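PDB 6IA8: tRNA uridine(34) acetyltransferase from Methanocaldococcus infernus, which catalyses the acetyl-CoA- and S-adenosyl-L-methionine-dependent formation of 5-carboxymethyluridine at the wobble uridine, position 34, of tRNAs, using a [4Fe-4S] cluster. Local coordinates for residues E136-G141 with C189-P194; V213-Q218 with V251-M256; L244-L249 with R424-Y429; D283-Y288 with V330-I335; S324-W329 with C368-C373. One frame throughout, in Å; residues are numbered along the deposited sequence. Where two conformers were deposited one is given.

Contact 1 of 5, residues E136-G141 with C189-P194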
# COMPACT_ATOMS: atom_id res chain seq x y z
N GLU A 136 9.26 0.76 -6.75
CA GLU A 136 7.86 1.08 -6.48
C GLU A 136 7.69 2.56 -6.78
O GLU A 136 8.30 3.41 -6.12
CB GLU A 136 7.50 0.80 -5.02
CG GLU A 136 6.12 1.36 -4.64
CD GLU A 136 5.79 1.23 -3.13
OE1 GLU A 136 6.69 0.96 -2.33
OE2 GLU A 136 4.61 1.40 -2.77
N LEU A 137 6.87 2.87 -7.78
CA LEU A 137 6.60 4.23 -8.21
C LEU A 137 5.33 4.69 -7.53
O LEU A 137 4.30 4.00 -7.57
CB LEU A 137 6.43 4.28 -9.72
CG LEU A 137 6.17 5.65 -10.32
CD1 LEU A 137 7.33 6.58 -10.08
CD2 LEU A 137 5.88 5.45 -11.81
N ILE A 138 5.41 5.83 -6.85
CA ILE A 138 4.29 6.39 -6.10
C ILE A 138 3.96 7.74 -6.70
O ILE A 138 4.81 8.64 -6.71
CB ILE A 138 4.61 6.55 -4.61
CG1 ILE A 138 5.03 5.22 -3.99
CG2 ILE A 138 3.36 7.07 -3.86
CD1 ILE A 138 5.31 5.31 -2.50
N ILE A 139 2.72 7.90 -7.15
CA ILE A 139 2.24 9.14 -7.76
C ILE A 139 1.53 9.94 -6.68
O ILE A 139 0.45 9.56 -6.22
CB ILE A 139 1.32 8.88 -8.95
CG1 ILE A 139 1.96 7.89 -9.94
CG2 ILE A 139 0.95 10.21 -9.64
CD1 ILE A 139 3.29 8.32 -10.51
N MET A 140 2.13 11.04 -6.27
CA MET A 140 1.60 11.84 -5.17
C MET A 140 0.83 13.04 -5.70
O MET A 140 1.13 13.58 -6.77
CB MET A 140 2.74 12.32 -4.28
CG MET A 140 3.54 11.20 -3.66
SD MET A 140 4.80 11.80 -2.53
CE MET A 140 5.78 12.82 -3.62
N GLY A 141 -0.17 13.47 -4.92
CA GLY A 141 -0.98 14.63 -5.27
C GLY A 141 -2.44 14.46 -4.94
O GLY A 141 -3.12 15.41 -4.55
N CYS A 189 1.76 2.85 -7.30
CA CYS A 189 0.74 3.28 -6.36
C CYS A 189 0.25 4.67 -6.75
O CYS A 189 1.05 5.58 -6.98
CB CYS A 189 1.26 3.33 -4.93
SG CYS A 189 -0.12 3.87 -3.76
N ILE A 190 -1.07 4.82 -6.82
CA ILE A 190 -1.71 6.09 -7.16
C ILE A 190 -2.52 6.54 -5.96
O ILE A 190 -3.32 5.77 -5.41
CB ILE A 190 -2.59 5.95 -8.41
CG1 ILE A 190 -1.71 5.56 -9.60
CG2 ILE A 190 -3.29 7.30 -8.74
CD1 ILE A 190 -2.47 5.38 -10.85
N GLU A 191 -2.30 7.77 -5.52
CA GLU A 191 -3.09 8.33 -4.43
C GLU A 191 -4.27 9.07 -5.04
O GLU A 191 -4.13 9.76 -6.05
CB GLU A 191 -2.24 9.29 -3.59
CG GLU A 191 -0.95 8.69 -3.08
CD GLU A 191 -0.19 9.62 -2.16
OE1 GLU A 191 -0.47 10.84 -2.16
OE2 GLU A 191 0.69 9.14 -1.42
N THR A 192 -5.44 8.92 -4.42
CA THR A 192 -6.62 9.59 -4.97
C THR A 192 -7.66 9.87 -3.91
O THR A 192 -7.70 9.21 -2.87
CB THR A 192 -7.26 8.75 -6.09
OG1 THR A 192 -8.25 9.53 -6.80
CG2 THR A 192 -7.92 7.50 -5.49
N ARG A 193 -8.50 10.87 -4.17
CA ARG A 193 -9.64 11.13 -3.31
C ARG A 193 -10.69 10.06 -3.56
O ARG A 193 -10.84 9.59 -4.69
CB ARG A 193 -10.24 12.51 -3.59
CG ARG A 193 -9.25 13.66 -3.48
CD ARG A 193 -9.96 15.01 -3.64
NE ARG A 193 -9.01 16.12 -3.74
CZ ARG A 193 -9.35 17.39 -3.59
NH1 ARG A 193 -8.42 18.34 -3.71
NH2 ARG A 193 -10.60 17.72 -3.31
N PRO A 194 -11.42 9.63 -2.52
CA PRO A 194 -12.38 8.54 -2.71
C PRO A 194 -13.40 8.80 -3.79
O PRO A 194 -13.87 7.84 -4.41
CB PRO A 194 -13.05 8.42 -1.34
CG PRO A 194 -12.00 8.92 -0.36
CD PRO A 194 -11.32 10.06 -1.11
O HOH W 1 -1.79 10.93 -6.88
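Backbone hydrogen bonds pair Leu137 and Ile139 with Cys189 and Glu191. Cys189 N donates to Leu137 O at 2.8 Å, Ile139 N returns a bond to Cys189 O at 2.9 Å, and both run nearly along the C=O axis of the acceptor. The next link, Glu191 N to Ile139 O, is weak at 3.4 Å. There the two strands begin to part, and one water spans the opening by donating to both Ile139 O and Glu191 O. Together these bonds join strands 134-140 and 184-192, side by side in the parallel sheet of the radical SAM core, whose short axes run 17° from parallel. Apolar packing follows the two faces of the sheet. On one, Ile138 CG1 lies 4.3 Å from Cys189 CB; on the other, Ile139 CG1 meets Ile190 CG1 at 4.4 Å, where helix 149-164 packs on Ile139 through Phe155 and Ile156. Glu191 adds van der Waals contact. With its CG anti to the carbonyl carbon (chi1 -53°), CG comes 3.5 Å from Ile139 O, and the extended chain beyond runs beside Met140, OE1 lying 3.8 Å from Met140 CA. An alanine at Glu191 would probably open a gap beside Met140 and leave Ile139 O less covered. The other carboxylate oxygen, OE2, sits close to Glu214 OE2, a like-charged closeness that would probably raise the pKa of one acid, though the Lys286 salt bridge to Glu214 should offset it.

Contact 2 of 5, residues V213-Q218 with V251-M256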
# COMPACT_ATOMS: atom_id res chain seq x y z
N VAL A 213 -3.91 1.40 -4.89
CA VAL A 213 -4.59 2.69 -4.84
C VAL A 213 -4.75 3.10 -3.38
O VAL A 213 -5.25 2.33 -2.55
CB VAL A 213 -5.95 2.65 -5.54
CG1 VAL A 213 -6.68 4.02 -5.38
CG2 VAL A 213 -5.81 2.31 -6.99
N GLU A 214 -4.30 4.30 -3.06
CA GLU A 214 -4.40 4.85 -1.71
C GLU A 214 -5.52 5.87 -1.71
O GLU A 214 -5.46 6.85 -2.46
CB GLU A 214 -3.09 5.52 -1.27
CG GLU A 214 -3.14 5.98 0.20
CD GLU A 214 -1.99 6.91 0.57
OE1 GLU A 214 -2.27 8.05 1.00
OE2 GLU A 214 -0.82 6.49 0.44
N LEU A 215 -6.54 5.64 -0.89
CA LEU A 215 -7.71 6.50 -0.80
C LEU A 215 -7.49 7.52 0.31
O LEU A 215 -7.09 7.14 1.41
CB LEU A 215 -8.97 5.67 -0.53
CG LEU A 215 -9.37 4.70 -1.64
CD1 LEU A 215 -10.58 3.83 -1.14
CD2 LEU A 215 -9.73 5.43 -2.92
N GLY A 216 -7.72 8.79 0.01
CA GLY A 216 -7.70 9.82 1.03
C GLY A 216 -8.94 9.78 1.91
O GLY A 216 -9.79 10.67 1.83
N VAL A 217 -9.07 8.73 2.74
CA VAL A 217 -10.28 8.54 3.53
C VAL A 217 -10.39 9.58 4.64
O VAL A 217 -11.44 10.21 4.81
CB VAL A 217 -10.31 7.11 4.11
CG1 VAL A 217 -11.52 6.92 4.98
CG2 VAL A 217 -10.27 6.08 2.97
N GLN A 218 -9.30 9.76 5.41
CA GLN A 218 -9.19 10.69 6.53
C GLN A 218 -10.06 10.23 7.69
O GLN A 218 -9.52 9.94 8.76
CB GLN A 218 -9.57 12.10 6.12
CG GLN A 218 -8.98 12.57 4.79
CD GLN A 218 -7.51 12.26 4.61
OE1 GLN A 218 -6.82 11.87 5.55
NE2 GLN A 218 -7.04 12.43 3.39
N VAL A 251 -5.60 -1.92 -1.75
CA VAL A 251 -6.32 -0.77 -1.24
C VAL A 251 -5.66 -0.31 0.04
O VAL A 251 -5.57 -1.07 1.01
CB VAL A 251 -7.80 -1.09 -0.99
CG1 VAL A 251 -8.52 0.11 -0.38
CG2 VAL A 251 -8.48 -1.56 -2.27
N SER A 252 -5.24 0.93 0.06
CA SER A 252 -4.69 1.59 1.24
C SER A 252 -5.57 2.77 1.63
O SER A 252 -6.10 3.48 0.77
CB SER A 252 -3.25 2.09 0.94
OG SER A 252 -2.78 2.88 2.00
N TYR A 253 -5.70 2.99 2.94
CA TYR A 253 -6.46 4.11 3.48
C TYR A 253 -5.51 5.06 4.18
O TYR A 253 -4.76 4.65 5.09
CB TYR A 253 -7.50 3.68 4.51
CG TYR A 253 -8.74 2.97 4.06
CD1 TYR A 253 -8.97 2.68 2.71
CD2 TYR A 253 -9.72 2.62 4.99
CE1 TYR A 253 -10.16 2.07 2.32
CE2 TYR A 253 -10.88 2.01 4.62
CZ TYR A 253 -11.11 1.72 3.29
OH TYR A 253 -12.32 1.09 3.01
N HIS A 254 -5.53 6.34 3.79
CA HIS A 254 -4.91 7.38 4.60
C HIS A 254 -5.93 7.82 5.65
O HIS A 254 -7.04 8.23 5.31
CB HIS A 254 -4.46 8.56 3.74
CG HIS A 254 -3.69 9.58 4.51
ND1 HIS A 254 -4.30 10.61 5.19
CD2 HIS A 254 -2.36 9.73 4.71
CE1 HIS A 254 -3.37 11.36 5.76
NE2 HIS A 254 -2.19 10.84 5.49
N LEU A 255 -5.55 7.73 6.92
CA LEU A 255 -6.45 8.01 8.04
C LEU A 255 -5.83 9.04 8.98
O LEU A 255 -4.62 9.00 9.23
CB LEU A 255 -6.80 6.74 8.83
CG LEU A 255 -7.46 5.62 8.04
CD1 LEU A 255 -7.42 4.30 8.80
CD2 LEU A 255 -8.91 6.02 7.70
N MET A 256 -6.65 9.95 9.49
CA MET A 256 -6.17 11.05 10.32
C MET A 256 -6.88 11.06 11.66
O MET A 256 -7.97 11.64 11.79
CB MET A 256 -6.37 12.39 9.61
CG MET A 256 -5.33 12.73 8.57
SD MET A 256 -5.34 14.50 8.23
CE MET A 256 -7.02 14.75 7.71
O HOH W 2 -0.59 3.93 1.08
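Strands 213-218 and 251-255 run parallel, their short axes 29° apart, and pair Val213 with Val251, Glu214 with Ser252 and Leu215 with Tyr253 before a beta bulge shifts the register by one and brings Gln218 opposite Leu255. Gly216 is the centre of an inverse gamma turn within the bulge, beyond which Gln218 N donates to His254 O at 2.7 Å and Met256 N donates to Gln218 O. The side chain of Gln218 folds back at chi2 (-46°), and its OE1 accepts from His254 ND1 at 2.8 Å. This bond uses an OE1 lone pair and lies in the imidazole plane, while amide and ring are turned 68° against each other; it should restrain the ring's rotation and implies that ND1 carries a proton. Met256 closes in on the same oxygen, its CG 3.5 Å from Gln218 OE1. On the face that carries Leu215 and Tyr253, Val217 CG2 sits over the Tyr253 ring, 3.8 Å from its centroid, in a CH-pi contact, and Leu215 CD1 lies 3.9 Å from Tyr253 CE1; Tyr253 OH is bonded to Thr241 of helix 234-245. Glu214 and Ser252 share a water, which donates to Glu214 OE2 at 2.6 Å, and that carboxylate is also salt-bridged to Lys286. Two parallel strands joined through helices 222-227 and 234-245 form a beta-alpha-beta unit of the partial (beta-alpha) barrel of radical SAM enzymes.

Contact 3 of 5, residues L244-L249 with R424-Y429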
# COMPACT_ATOMS: atom_id res chain seq x y z
N LEU A 244 -12.36 -1.31 -6.27
CA LEU A 244 -10.93 -1.59 -6.32
C LEU A 244 -10.66 -3.07 -6.03
O LEU A 244 -9.94 -3.74 -6.77
CB LEU A 244 -10.18 -0.70 -5.31
CG LEU A 244 -10.07 0.78 -5.72
CD1 LEU A 244 -9.62 1.60 -4.50
CD2 LEU A 244 -9.18 0.99 -6.87
N LYS A 245 -11.26 -3.59 -4.96
CA LYS A 245 -11.06 -4.99 -4.60
C LYS A 245 -11.54 -5.91 -5.71
O LYS A 245 -10.87 -6.90 -6.04
CB LYS A 245 -11.82 -5.30 -3.31
CG LYS A 245 -11.20 -4.77 -1.99
CD LYS A 245 -9.80 -5.33 -1.75
CE LYS A 245 -9.36 -5.01 -0.32
NZ LYS A 245 -10.09 -5.88 0.64
N ASP A 246 -12.70 -5.61 -6.31
CA ASP A 246 -13.25 -6.46 -7.36
C ASP A 246 -12.55 -6.25 -8.68
O ASP A 246 -12.90 -6.93 -9.64
CB ASP A 246 -14.77 -6.21 -7.50
CG ASP A 246 -15.55 -6.88 -6.38
OD1 ASP A 246 -15.02 -7.88 -5.79
OD2 ASP A 246 -16.69 -6.44 -6.11
N SER A 247 -11.59 -5.33 -8.77
CA SER A 247 -10.70 -5.22 -9.91
C SER A 247 -9.30 -5.74 -9.58
O SER A 247 -8.38 -5.56 -10.38
CB SER A 247 -10.65 -3.76 -10.35
OG SER A 247 -11.97 -3.28 -10.66
N GLY A 248 -9.12 -6.37 -8.43
CA GLY A 248 -7.85 -7.00 -8.09
C GLY A 248 -6.80 -6.07 -7.52
O GLY A 248 -5.64 -6.47 -7.38
N LEU A 249 -7.15 -4.84 -7.19
CA LEU A 249 -6.14 -3.88 -6.77
C LEU A 249 -5.95 -3.94 -5.25
O LEU A 249 -6.84 -4.35 -4.51
CB LEU A 249 -6.51 -2.46 -7.20
CG LEU A 249 -6.39 -2.25 -8.70
CD1 LEU A 249 -7.19 -1.00 -9.16
CD2 LEU A 249 -4.92 -2.05 -9.13
N ARG A 424 -2.46 -12.48 -1.33
CA ARG A 424 -3.84 -12.01 -1.15
C ARG A 424 -4.70 -12.55 -2.30
O ARG A 424 -4.50 -12.17 -3.46
CB ARG A 424 -3.87 -10.49 -1.13
CG ARG A 424 -3.12 -9.84 0.01
CD ARG A 424 -3.37 -8.34 -0.01
NE ARG A 424 -2.52 -7.55 0.87
CZ ARG A 424 -2.70 -7.42 2.18
NH1 ARG A 424 -3.64 -8.11 2.78
NH2 ARG A 424 -1.89 -6.65 2.89
N LEU A 425 -5.57 -13.50 -1.98
CA LEU A 425 -6.46 -14.13 -2.94
C LEU A 425 -7.90 -13.70 -2.65
O LEU A 425 -8.32 -13.65 -1.49
CB LEU A 425 -6.36 -15.64 -2.83
CG LEU A 425 -7.09 -16.50 -3.86
CD1 LEU A 425 -6.45 -16.37 -5.24
CD2 LEU A 425 -7.04 -17.99 -3.41
N ARG A 426 -8.66 -13.38 -3.69
CA ARG A 426 -10.01 -12.87 -3.49
C ARG A 426 -11.02 -13.58 -4.38
O ARG A 426 -10.78 -13.78 -5.58
CB ARG A 426 -10.06 -11.35 -3.75
CG ARG A 426 -11.51 -10.78 -3.68
CD ARG A 426 -11.54 -9.23 -3.84
NE ARG A 426 -12.91 -8.73 -3.87
CZ ARG A 426 -13.66 -8.52 -2.80
NH1 ARG A 426 -13.12 -8.69 -1.61
NH2 ARG A 426 -14.91 -8.11 -2.91
N ASP A 427 -12.16 -13.96 -3.78
CA ASP A 427 -13.34 -14.40 -4.51
C ASP A 427 -14.18 -13.15 -4.71
O ASP A 427 -14.75 -12.65 -3.74
CB ASP A 427 -14.11 -15.43 -3.71
CG ASP A 427 -15.24 -16.04 -4.49
OD1 ASP A 427 -15.44 -15.69 -5.69
OD2 ASP A 427 -15.94 -16.87 -3.88
N PRO A 428 -14.26 -12.61 -5.91
CA PRO A 428 -14.85 -11.27 -6.06
C PRO A 428 -16.36 -11.25 -5.90
O PRO A 428 -17.07 -12.26 -5.93
CB PRO A 428 -14.43 -10.87 -7.48
CG PRO A 428 -14.21 -12.17 -8.20
CD PRO A 428 -13.73 -13.15 -7.18
N TYR A 429 -16.87 -10.04 -5.71
CA TYR A 429 -18.28 -9.83 -5.41
C TYR A 429 -19.03 -9.35 -6.64
O TYR A 429 -19.83 -10.08 -7.21
CB TYR A 429 -18.40 -8.83 -4.25
CG TYR A 429 -19.80 -8.31 -3.98
CD1 TYR A 429 -20.86 -9.19 -3.80
CD2 TYR A 429 -20.06 -6.95 -3.92
CE1 TYR A 429 -22.14 -8.72 -3.54
CE2 TYR A 429 -21.34 -6.47 -3.67
CZ TYR A 429 -22.36 -7.36 -3.47
OH TYR A 429 -23.62 -6.90 -3.23
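Here the radical SAM core meets the acetyltransferase domain: the C-terminal end of helix 234-245, closed by a Schellman motif with Gly248 as its C-prime residue, rests against the end of strand 418-427. Asp246 OD1 takes three bonds across the junction. Arg426 grips Asp246 OD1 side-on with two nitrogens, NE at 3.0 Å and NH2 at 2.9 Å, in a salt bridge that lies in the guanidinium plane, although the carboxylate is turned 44° from it. The backbone N of Tyr429 adds a third, nearly straight bond to Asp246 OD1, 2.8 Å long, arriving from above the carboxylate plane. Arg426 reaches the site because its chain is extended from CG to NE, with CG anti to the backbone N (chi1 175°). Lys245 CB lies over one face of the guanidinium, 3.6 Å from Arg426 NE, and Lys245 O sits 3.3 Å from Arg426 CD. Beyond the segments, Glu406 forms salt bridges with both Arg426 and Lys245, while Gln242 and the backbone N of Lys430 bind Asp246 OD2. So many donors gathered round one carboxylate would be expected to hold Asp246 ionised, and the charge of Glu406 would probably ease the repulsion between Lys245 and Arg426 at this buried domain boundary.

Contact 4 of 5, residues D283-Y288 with V330-I335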
# COMPACT_ATOMS: atom_id res chain seq x y z
N ASP A 283 -6.23 -3.22 2.84
CA ASP A 283 -4.99 -3.98 2.91
C ASP A 283 -3.92 -3.24 3.71
O ASP A 283 -3.02 -3.87 4.27
CB ASP A 283 -4.43 -4.26 1.52
CG ASP A 283 -5.39 -5.03 0.63
OD1 ASP A 283 -5.87 -6.05 1.12
OD2 ASP A 283 -5.63 -4.59 -0.53
N MET A 284 -3.97 -1.91 3.71
CA MET A 284 -2.89 -1.10 4.23
C MET A 284 -3.52 0.16 4.77
O MET A 284 -4.57 0.60 4.28
CB MET A 284 -1.86 -0.80 3.12
CG MET A 284 -0.77 0.14 3.48
SD MET A 284 0.31 0.43 2.06
CE MET A 284 0.20 -1.11 1.14
N VAL A 285 -2.89 0.74 5.80
CA VAL A 285 -3.34 2.03 6.31
C VAL A 285 -2.13 2.90 6.55
O VAL A 285 -1.07 2.41 6.94
CB VAL A 285 -4.16 1.89 7.61
CG1 VAL A 285 -5.50 1.15 7.35
CG2 VAL A 285 -3.33 1.20 8.69
N LYS A 286 -2.29 4.21 6.33
CA LYS A 286 -1.28 5.23 6.59
C LYS A 286 -1.90 6.19 7.60
O LYS A 286 -2.96 6.77 7.32
CB LYS A 286 -0.91 5.94 5.29
CG LYS A 286 0.19 7.01 5.45
CD LYS A 286 0.35 7.84 4.17
CE LYS A 286 1.55 7.41 3.33
NZ LYS A 286 1.28 6.23 2.48
N ILE A 287 -1.33 6.24 8.80
CA ILE A 287 -1.95 6.93 9.93
C ILE A 287 -1.06 8.08 10.37
O ILE A 287 0.14 7.89 10.60
CB ILE A 287 -2.18 5.98 11.12
CG1 ILE A 287 -3.06 4.80 10.71
CG2 ILE A 287 -2.84 6.75 12.30
CD1 ILE A 287 -2.99 3.66 11.72
N TYR A 288 -1.64 9.27 10.53
CA TYR A 288 -0.88 10.34 11.18
C TYR A 288 -1.87 11.34 11.77
O TYR A 288 -2.85 11.66 11.09
CB TYR A 288 0.08 11.07 10.24
CG TYR A 288 1.23 11.72 11.00
CD1 TYR A 288 2.36 10.99 11.33
CD2 TYR A 288 1.17 13.05 11.43
CE1 TYR A 288 3.39 11.54 12.03
CE2 TYR A 288 2.23 13.63 12.13
CZ TYR A 288 3.33 12.86 12.43
OH TYR A 288 4.38 13.37 13.14
N VAL A 330 -3.06 -6.76 7.66
CA VAL A 330 -2.98 -5.32 7.41
C VAL A 330 -1.53 -4.90 7.43
O VAL A 330 -0.76 -5.29 8.33
CB VAL A 330 -3.79 -4.51 8.44
CG1 VAL A 330 -3.58 -3.03 8.23
CG2 VAL A 330 -5.29 -4.83 8.30
N ARG A 331 -1.15 -4.10 6.45
CA ARG A 331 0.19 -3.55 6.38
C ARG A 331 0.11 -2.08 6.75
O ARG A 331 -0.81 -1.39 6.35
CB ARG A 331 0.80 -3.73 4.99
CG ARG A 331 2.26 -3.31 4.87
CD ARG A 331 2.65 -3.16 3.40
NE ARG A 331 3.31 -4.35 2.87
CZ ARG A 331 3.42 -4.63 1.57
NH1 ARG A 331 2.88 -3.82 0.66
NH2 ARG A 331 4.04 -5.73 1.18
N THR A 332 1.06 -1.59 7.52
CA THR A 332 1.05 -0.20 7.96
C THR A 332 2.28 0.52 7.44
O THR A 332 3.31 -0.11 7.17
CB THR A 332 1.01 -0.10 9.49
OG1 THR A 332 0.56 1.20 9.89
CG2 THR A 332 2.39 -0.35 10.08
N SER A 333 2.16 1.83 7.29
CA SER A 333 3.29 2.67 6.91
C SER A 333 4.08 3.06 8.15
O SER A 333 3.52 3.19 9.25
CB SER A 333 2.82 3.93 6.19
OG SER A 333 2.10 3.60 5.02
N ARG A 334 5.38 3.23 7.97
CA ARG A 334 6.20 3.83 9.02
C ARG A 334 5.56 5.14 9.46
O ARG A 334 5.29 6.01 8.63
CB ARG A 334 7.62 4.06 8.51
CG ARG A 334 8.62 4.41 9.60
CD ARG A 334 9.94 4.89 9.01
N ILE A 335 5.29 5.26 10.75
CA ILE A 335 4.64 6.47 11.27
C ILE A 335 5.63 7.62 11.16
O ILE A 335 6.68 7.63 11.82
CB ILE A 335 4.16 6.27 12.71
CG1 ILE A 335 3.13 5.15 12.77
CG2 ILE A 335 3.58 7.55 13.26
CD1 ILE A 335 2.93 4.57 14.15
O HOH W 3 1.31 4.98 9.00
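Met284 and Arg331 lie side by side and point the same way, the Met284 CE methyl sitting at the guanidinium edge, 3.8 Å from Arg331 NH1. Nearer the backbone, Met284 CG, anti to its own N (chi1 174°), rests 3.3 Å from Arg331 O. An alanine at Met284 would probably open a gap beside Arg331 and leave its guanidinium freer to turn. Arg331 O also accepts from Val285 N at 3.0 Å, while Arg331 N donates to Asp283 O at 2.9 Å. The backbone bonds add strand 331-332 to strand 284-287 as the outermost strand of the radical SAM sheet in this chain, parallel to its neighbour. The pairing then frays: Ser333 N to Val285 O is weak, and a water accepts from Ile287 N and donates to Ser333 O. Val285 CG2 packs on Val330 CG1 at 4.3 Å, and at the poorly ordered end, residues 333-335, Tyr288 CD1 meets Ile335 CG2 at 4.1 Å. Further out, Asp283 forms a salt bridge with Arg444, and Ile371 packs against Arg331, whose side chain is about 3 Å from that of Gln445, assigned by similarity to acetyl-CoA binding.

Contact 5 of 5, residues S324-W329 with C368-C373. With SO4 (sulfate ion), chain B.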
# COMPACT_ATOMS: atom_id res chain seq x y z
N SER A 324 -2.57 -2.28 18.20
CA SER A 324 -2.82 -3.45 19.03
C SER A 324 -3.97 -4.29 18.49
O SER A 324 -4.07 -5.48 18.82
CB SER A 324 -3.14 -3.04 20.47
OG SER A 324 -4.45 -2.52 20.54
N ILE A 325 -4.88 -3.70 17.71
CA ILE A 325 -6.00 -4.46 17.14
C ILE A 325 -5.85 -4.70 15.65
O ILE A 325 -6.74 -5.30 15.06
CB ILE A 325 -7.36 -3.78 17.41
CG1 ILE A 325 -7.44 -2.43 16.66
CG2 ILE A 325 -7.57 -3.65 18.92
CD1 ILE A 325 -8.87 -1.94 16.43
N MET A 326 -4.77 -4.25 15.02
CA MET A 326 -4.63 -4.44 13.57
C MET A 326 -4.55 -5.93 13.24
O MET A 326 -3.76 -6.64 13.84
CB MET A 326 -3.37 -3.76 13.05
CG MET A 326 -3.60 -2.50 12.32
SD MET A 326 -2.04 -1.68 11.98
CE MET A 326 -2.62 0.04 12.16
N PRO A 327 -5.34 -6.43 12.30
CA PRO A 327 -5.23 -7.85 11.91
C PRO A 327 -3.88 -8.16 11.28
O PRO A 327 -3.12 -7.29 10.86
CB PRO A 327 -6.37 -8.06 10.92
CG PRO A 327 -7.37 -6.94 11.27
CD PRO A 327 -6.54 -5.78 11.73
N LYS A 328 -3.61 -9.45 11.18
CA LYS A 328 -2.36 -9.92 10.62
C LYS A 328 -2.24 -9.58 9.15
O LYS A 328 -1.13 -9.64 8.61
CB LYS A 328 -2.23 -11.44 10.79
CG LYS A 328 -2.17 -11.90 12.25
CD LYS A 328 -2.14 -13.43 12.34
CE LYS A 328 -2.10 -13.91 13.79
NZ LYS A 328 -1.74 -15.35 13.88
N TRP A 329 -3.36 -9.35 8.47
CA TRP A 329 -3.37 -9.11 7.04
C TRP A 329 -3.27 -7.64 6.67
O TRP A 329 -3.34 -7.32 5.48
CB TRP A 329 -4.63 -9.69 6.39
CG TRP A 329 -5.90 -9.54 7.18
CD1 TRP A 329 -6.42 -10.44 8.09
CD2 TRP A 329 -6.84 -8.47 7.11
NE1 TRP A 329 -7.64 -9.99 8.58
CE2 TRP A 329 -7.91 -8.77 8.02
CE3 TRP A 329 -6.87 -7.27 6.44
CZ2 TRP A 329 -8.97 -7.91 8.24
CZ3 TRP A 329 -7.96 -6.40 6.65
CH2 TRP A 329 -8.99 -6.74 7.52
N CYS A 368 1.77 -6.18 18.71
CA CYS A 368 1.40 -5.87 17.33
C CYS A 368 1.63 -7.10 16.47
O CYS A 368 2.71 -7.69 16.51
CB CYS A 368 2.21 -4.68 16.80
SG CYS A 368 2.02 -4.36 15.03
N ARG A 369 0.62 -7.51 15.72
CA ARG A 369 0.76 -8.70 14.87
C ARG A 369 0.61 -8.41 13.37
O ARG A 369 0.54 -9.35 12.56
CB ARG A 369 -0.24 -9.76 15.32
CG ARG A 369 -1.68 -9.35 15.10
CD ARG A 369 -2.70 -10.28 15.77
NE ARG A 369 -4.04 -9.86 15.38
CZ ARG A 369 -4.57 -8.70 15.73
NH1 ARG A 369 -3.92 -7.88 16.55
NH2 ARG A 369 -5.81 -8.41 15.37
N CYS A 370 0.62 -7.14 12.98
CA CYS A 370 0.39 -6.80 11.58
C CYS A 370 1.66 -7.05 10.76
O CYS A 370 2.71 -7.40 11.28
CB CYS A 370 -0.05 -5.35 11.45
SG CYS A 370 1.26 -4.19 11.71
N ILE A 371 1.54 -6.89 9.44
CA ILE A 371 2.58 -7.34 8.52
C ILE A 371 3.89 -6.64 8.81
O ILE A 371 4.95 -7.27 8.87
CB ILE A 371 2.13 -7.09 7.07
CG1 ILE A 371 0.99 -8.06 6.68
CG2 ILE A 371 3.31 -7.27 6.11
CD1 ILE A 371 0.29 -7.68 5.39
N ARG A 372 3.85 -5.33 9.01
CA ARG A 372 5.10 -4.60 9.24
C ARG A 372 5.80 -5.07 10.52
O ARG A 372 7.04 -5.16 10.57
CB ARG A 372 4.85 -3.09 9.32
CG ARG A 372 6.14 -2.30 9.55
CD ARG A 372 5.93 -0.79 9.67
NE ARG A 372 7.15 -0.13 10.15
CZ ARG A 372 8.23 0.07 9.41
NH1 ARG A 372 8.25 -0.32 8.14
NH2 ARG A 372 9.29 0.67 9.92
N CYS A 373 5.04 -5.34 11.58
CA CYS A 373 5.66 -5.73 12.83
C CYS A 373 6.26 -7.14 12.76
O CYS A 373 7.18 -7.46 13.51
CB CYS A 373 4.65 -5.66 13.98
SG CYS A 373 3.92 -4.02 14.34
S SO4 B . -6.28 -11.42 13.09
O1 SO4 B . -6.20 -12.84 13.44
O2 SO4 B . -5.79 -11.25 11.72
O3 SO4 B . -5.44 -10.65 13.97
O4 SO4 B . -7.65 -10.94 13.24
O HOH W 4 -1.76 -6.09 15.62
O HOH W 5 1.11 -10.35 9.94
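Arg369 lays one face of its guanidinium over the peptide between Met326 and Pro327, with Met326 O 2.9 Å from Arg369 CZ. The edge of the group faces Ser324 O and Ile325 O, to which NH1 and NH2 respectively make weak bonds, both 3.3 Å. A water adds a firmer tie, accepting from Arg369 N and donating to Met326 O. Lys328 crosses Arg369 at about a right angle, its CG 3.9 Å from Arg369 CG, and its backbone N holds a sulfate ion through O2 at 2.9 Å; the sulfate's placement against Arg369 is doubtful. Deeper in, Met326 CB meets Cys370 CB at 4.0 Å. Ile371, with CG1 anti to its carbonyl carbon (chi1 -71°), brings that atom 3.3 Å from Lys328 O. Arg424 binds Trp329 O from the acetyltransferase side. Cys370 is the N-cap of helix 371-374, and with the Cys368-Cys373 disulfide bridging across it, this is a disulfide-bridged segment that probably links the radical SAM and acetyltransferase parts.

In the fold
Contacts 1, 2 and 4 mark successive stations across one seven-stranded parallel sheet, whose strands follow each other in chain order: contact 1 joins its second and third strands, contact 2 the fourth and fifth, contact 4 the last two. Contacts 1 and 2 have centres about 10 Å apart, contacts 2 and 4 about 9 Å. The centre of contact 5 is about 10 Å from that of contact 4, and their segments alternate along the chain. Contact 3, whose centre is about 17 Å from that of contact 2, ties the helix before strand 250-255 to the acetyltransferase sheet, and its long chain excursion encloses contacts 4 and 5. Arg424 of contact 3 reaches Trp329 of contact 5, so both domain junctions converge on strand 418-427.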